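Local structure of malonyl CoA-acyl carrier protein transacylase (Burkholderia pseudomallei, 3G87) at residues Q60-Q63 and P64-V68; R250-E253 and S254-L258. The protein probably transfers the malonyl group from malonyl-CoA to the holo acyl carrier protein, releasing free coenzyme A. All coordinates share one frame; numbering follows the deposited sequence.

Contact 1 (Q60-Q63 and P64-V68); sequences QFTQ and PALYV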
loop_
_atom_site.group_PDB
_atom_site.type_symbol
_atom_site.label_atom_id
_atom_site.label_comp_id
_atom_site.label_asym_id
_atom_site.label_seq_id
_atom_site.Cartn_x
_atom_site.Cartn_y
_atom_site.Cartn_z
ATOM N N GLN A 60 -11.303 -3.976 -6.865
ATOM C CA GLN A 60 -12.435 -3.351 -6.182
ATOM C C GLN A 60 -12.751 -4.127 -4.924
ATOM O O GLN A 60 -13.318 -3.592 -4.023
ATOM C CB GLN A 60 -13.658 -3.180 -7.118
ATOM C CG GLN A 60 -14.233 -4.476 -7.718
ATOM C CD GLN A 60 -13.452 -4.998 -8.947
ATOM O OE1 GLN A 60 -12.208 -4.873 -9.049
ATOM N NE2 GLN A 60 -14.192 -5.582 -9.885
ATOM N N PHE A 61 -12.308 -5.378 -4.859
ATOM C CA PHE A 61 -12.504 -6.222 -3.675
ATOM C C PHE A 61 -11.225 -6.376 -2.841
ATOM O O PHE A 61 -11.255 -6.328 -1.616
ATOM C CB PHE A 61 -13.022 -7.638 -4.061
ATOM C CG PHE A 61 -14.370 -7.632 -4.774
ATOM C CD1 PHE A 61 -15.548 -7.422 -4.064
ATOM C CD2 PHE A 61 -14.448 -7.850 -6.159
ATOM C CE1 PHE A 61 -16.770 -7.390 -4.730
ATOM C CE2 PHE A 61 -15.652 -7.838 -6.810
ATOM C CZ PHE A 61 -16.809 -7.587 -6.116
ATOM N N THR A 62 -10.109 -6.546 -3.476
ATOM C CA THR A 62 -8.848 -6.613 -2.776
ATOM C C THR A 62 -8.640 -5.536 -1.718
ATOM O O THR A 62 -8.156 -5.796 -0.662
ATOM C CB THR A 62 -7.693 -6.481 -3.749
ATOM O OG1 THR A 62 -7.891 -7.327 -4.847
ATOM C CG2 THR A 62 -6.447 -6.875 -3.086
ATOM N N GLN A 63 -9.016 -4.327 -2.070
ATOM C CA GLN A 63 -8.742 -3.144 -1.295
ATOM C C GLN A 63 -9.539 -3.038 0.005
ATOM O O GLN A 63 -8.951 -2.835 1.028
ATOM C CB GLN A 63 -8.829 -1.907 -2.168
ATOM C CG GLN A 63 -7.590 -1.613 -3.002
ATOM C CD GLN A 63 -7.593 -0.262 -3.622
ATOM O OE1 GLN A 63 -7.452 -0.131 -4.801
ATOM N NE2 GLN A 63 -7.785 0.745 -2.834
ATOM N N PRO A 64 -10.850 -3.240 -0.054
ATOM C CA PRO A 64 -11.632 -3.340 1.157
ATOM C C PRO A 64 -11.238 -4.510 2.001
ATOM O O PRO A 64 -11.247 -4.345 3.161
ATOM C CB PRO A 64 -13.038 -3.509 0.639
ATOM C CG PRO A 64 -13.026 -2.947 -0.608
ATOM C CD PRO A 64 -11.752 -3.187 -1.199
ATOM N N ALA A 65 -10.883 -5.628 1.393
ATOM C CA ALA A 65 -10.376 -6.819 2.097
ATOM C C ALA A 65 -9.132 -6.530 2.905
ATOM O O ALA A 65 -9.071 -6.830 4.091
ATOM C CB ALA A 65 -10.096 -7.937 1.118
ATOM N N LEU A 66 -8.130 -5.958 2.260
ATOM C CA LEU A 66 -6.910 -5.541 2.944
ATOM C C LEU A 66 -7.174 -4.603 4.102
ATOM O O LEU A 66 -6.720 -4.853 5.223
ATOM C CB LEU A 66 -5.959 -4.883 1.949
ATOM C CG LEU A 66 -5.389 -5.871 0.923
ATOM C CD1 LEU A 66 -4.658 -5.082 -0.179
ATOM C CD2 LEU A 66 -4.473 -6.936 1.573
ATOM N N TYR A 67 -7.936 -3.551 3.835
ATOM C CA TYR A 67 -8.199 -2.521 4.818
ATOM C C TYR A 67 -8.804 -3.096 6.083
ATOM O O TYR A 67 -8.364 -2.761 7.189
ATOM C CB TYR A 67 -9.130 -1.425 4.240
ATOM C CG TYR A 67 -9.561 -0.354 5.258
ATOM C CD1 TYR A 67 -8.742 0.764 5.529
ATOM C CD2 TYR A 67 -10.770 -0.465 5.947
ATOM C CE1 TYR A 67 -9.124 1.743 6.451
ATOM C CE2 TYR A 67 -11.155 0.492 6.921
ATOM C CZ TYR A 67 -10.349 1.609 7.134
ATOM O OH TYR A 67 -10.729 2.564 8.060
ATOM N N VAL A 68 -9.823 -3.932 5.927
ATOM C CA VAL A 68 -10.551 -4.432 7.099
ATOM C C VAL A 68 -9.676 -5.434 7.852
ATOM O O VAL A 68 -9.580 -5.409 9.088
ATOM C CB VAL A 68 -11.900 -5.065 6.699
ATOM C CG1 VAL A 68 -12.608 -5.585 7.919
ATOM C CG2 VAL A 68 -12.775 -4.031 5.978
#

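Contact 2 (R250-E253 and S254-L258); sequences RWCE and SIRYL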
loop_
_atom_site.group_PDB
_atom_site.type_symbol
_atom_site.label_atom_id
_atom_site.label_comp_id
_atom_site.label_asym_id
_atom_site.label_seq_id
_atom_site.Cartn_x
_atom_site.Cartn_y
_atom_site.Cartn_z
ATOM N N ARG A 250 6.796 5.528 -2.457
ATOM C CA ARG A 250 8.227 5.618 -2.119
ATOM C C ARG A 250 8.493 4.905 -0.831
ATOM O O ARG A 250 8.895 5.509 0.173
ATOM C CB ARG A 250 8.678 7.064 -2.095
ATOM C CG ARG A 250 8.866 7.612 -3.549
ATOM C CD ARG A 250 8.879 9.169 -3.561
ATOM N NE ARG A 250 10.121 9.727 -3.059
ATOM C CZ ARG A 250 10.296 11.018 -2.771
ATOM N NH1 ARG A 250 9.290 11.865 -2.888
ATOM N NH2 ARG A 250 11.472 11.456 -2.324
ATOM N N TRP A 251 8.323 3.605 -0.879
ATOM C CA TRP A 251 8.494 2.733 0.230
ATOM C C TRP A 251 9.877 2.680 0.869
ATOM O O TRP A 251 9.983 2.841 2.059
ATOM C CB TRP A 251 7.955 1.356 -0.063
ATOM C CG TRP A 251 7.907 0.570 1.129
ATOM C CD1 TRP A 251 8.747 -0.415 1.475
ATOM C CD2 TRP A 251 7.031 0.742 2.216
ATOM N NE1 TRP A 251 8.445 -0.887 2.663
ATOM C CE2 TRP A 251 7.388 -0.197 3.162
ATOM C CE3 TRP A 251 5.951 1.582 2.469
ATOM C CZ2 TRP A 251 6.718 -0.334 4.339
ATOM C CZ3 TRP A 251 5.300 1.460 3.624
ATOM C CH2 TRP A 251 5.678 0.510 4.562
ATOM N N CYS A 252 10.903 2.432 0.067
ATOM C CA CYS A 252 12.284 2.375 0.475
ATOM C C CYS A 252 12.730 3.628 1.190
ATOM O O CYS A 252 13.264 3.563 2.236
ATOM C CB CYS A 252 13.213 2.003 -0.714
ATOM S SG CYS A 252 14.954 1.935 -0.389
ATOM N N GLU A 253 12.482 4.765 0.578
ATOM C CA GLU A 253 12.778 6.066 1.129
ATOM C C GLU A 253 11.987 6.358 2.375
ATOM O O GLU A 253 12.412 7.055 3.188
ATOM C CB GLU A 253 12.481 7.176 0.123
ATOM C CG GLU A 253 13.540 7.533 -0.854
ATOM C CD GLU A 253 13.038 8.467 -1.933
ATOM O OE1 GLU A 253 12.292 8.044 -2.789
ATOM O OE2 GLU A 253 13.345 9.636 -1.896
ATOM N N SER A 254 10.820 5.805 2.511
ATOM C CA SER A 254 10.031 6.020 3.698
ATOM C C SER A 254 10.615 5.277 4.884
ATOM O O SER A 254 10.801 5.814 5.904
ATOM C CB SER A 254 8.582 5.619 3.444
ATOM O OG SER A 254 7.942 6.437 2.547
ATOM N N ILE A 255 10.889 4.017 4.704
ATOM C CA ILE A 255 11.607 3.234 5.658
ATOM C C ILE A 255 12.939 3.867 6.020
ATOM O O ILE A 255 13.206 4.083 7.151
ATOM C CB ILE A 255 11.843 1.790 5.156
ATOM C CG1 ILE A 255 10.532 1.136 4.824
ATOM C CG2 ILE A 255 12.622 0.982 6.123
ATOM C CD1 ILE A 255 9.671 0.957 5.939
ATOM N N ARG A 256 13.766 4.143 5.037
ATOM C CA ARG A 256 15.067 4.818 5.254
ATOM C C ARG A 256 14.933 6.159 6.029
ATOM O O ARG A 256 15.770 6.504 6.883
ATOM C CB ARG A 256 15.770 5.027 3.904
ATOM C CG ARG A 256 16.481 3.771 3.412
ATOM C CD ARG A 256 17.162 3.975 2.035
ATOM N NE ARG A 256 18.203 2.994 1.764
ATOM C CZ ARG A 256 18.893 2.914 0.609
ATOM N NH1 ARG A 256 18.635 3.743 -0.423
ATOM N NH2 ARG A 256 19.848 1.984 0.471
ATOM N N TYR A 257 13.864 6.913 5.756
ATOM C CA TYR A 257 13.617 8.097 6.537
ATOM C C TYR A 257 13.406 7.702 7.998
ATOM O O TYR A 257 13.901 8.379 8.878
ATOM C CB TYR A 257 12.402 8.890 6.016
ATOM C CG TYR A 257 12.033 10.080 6.896
ATOM C CD1 TYR A 257 12.786 11.255 6.852
ATOM C CD2 TYR A 257 10.947 10.020 7.793
ATOM C CE1 TYR A 257 12.460 12.356 7.680
ATOM C CE2 TYR A 257 10.600 11.134 8.612
ATOM C CZ TYR A 257 11.348 12.306 8.534
ATOM O OH TYR A 257 11.048 13.432 9.327
ATOM N N LEU A 258 12.691 6.614 8.266
ATOM C CA LEU A 258 12.513 6.210 9.661
ATOM C C LEU A 258 13.797 5.763 10.290
ATOM O O LEU A 258 14.028 6.100 11.446
ATOM C CB LEU A 258 11.459 5.102 9.845
ATOM C CG LEU A 258 10.089 5.633 9.384
ATOM C CD1 LEU A 258 9.044 4.526 9.205
ATOM C CD2 LEU A 258 9.602 6.792 10.251
#

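Contact 1 (Q60-Q63 and P64-V68)
The ring of Pro64 packs against the carbonyl of Gln60, one turn back on helix 59-81 of the acyltransferase domain, and the pair illustrates how a proline is carried inside a helix. Its ring nitrogen has no hydrogen to give, so the i to i+4 bond that would join residues 60 and 64 is missing and the helix kinks here. In its place the ring carbon CD lies 3.3 Å from Gln60 O and 3.2 Å from Phe61 O. Regular bonding resumes at once: Ala65 N bonds to Phe61 O at 3.1 Å, and Leu66 N and Tyr67 N bond to Thr62 O and Gln63 O.

The tightly packed side carries Thr62, Ala65 and Leu66. Ala65 and Val68 lean on helix 44-50, and Tyr67 reaches helices 94-101 and 107-123, its hydroxyl bonded to Phe107 O. The looser end is the start of the segment, where Gln60 and Phe61 are partly exposed; the nearest approach of their side chains to residues 64-68 is Phe61 CB to Pro64 CD, 5.4 Å, and Gln60 stays farther still. Thr62 and Leu66 run side by side in the same direction. A Thr62 chi1 of -47° sets OG1 beside the backbone N, where it bonds to Leu56 O, and turns the methyl toward its neighbour, with Thr62 CG2 3.9 Å from Leu66 CD1.

Contact 2 (R250-E253 and S254-L258)
Ser254 OG donates to Arg250 O at 2.7 Å, tying the first turn of helix 251-264 to its N-cap residue; Ser254 N adds a weak bond to the same oxygen. With chi1 at -67°, OG lies beside its own backbone N and faces back to that carbonyl.

Arg250 also forms a bidentate, side-on salt bridge with Glu253. Arg250 NE reaches Glu253 OE1 at 2.8 Å and Arg250 NH2 reaches Glu253 OE2 at 2.6 Å, both nearly straight and in the guanidinium plane, although the oxygens are met from above the carboxylate plane. The third nitrogen, NH1, bonds to Val227 O.

Farther along, Ile255 CG1 lies over one face of Trp251, 3.9 Å from the centroid of the five-membered ring, a CH-pi contact, while Ile255 CD1 lies 3.6 Å from Trp251 CZ2. Cys252 SG covers one face of the Arg256 guanidinium, whose NE is bonded to Thr291 OG1. The buried Trp251 NE1 has no hydrogen-bonding partner in the model. Paired charges and a doubly engaged carbonyl thus tie the first turn together on its polar side, whereas the indole is held by apolar and ring contacts, including one with His91.

Overall arrangement
Two local helix contacts of one acyltransferase domain lie on opposite sides of the chain's centre. Contact 1 is a helix missing a bond at a proline, contact 2 a helix start held by a carbonyl and a salt bridge. Their centres lie 24 Å apart and their nearest atoms about 13 Å, so they do not touch. The GxSxG pattern (Gly90, Ser92, Gly94) is consistent with the nucleophile elbow of this family. Contact 1 comes near it from helix 59-81, through Gln63 and Leu66 touching Leu93, while Trp251 of contact 2 touches it at His91, from helix 251-264, whose first turn also meets strand 153-159 of the antiparallel sheet.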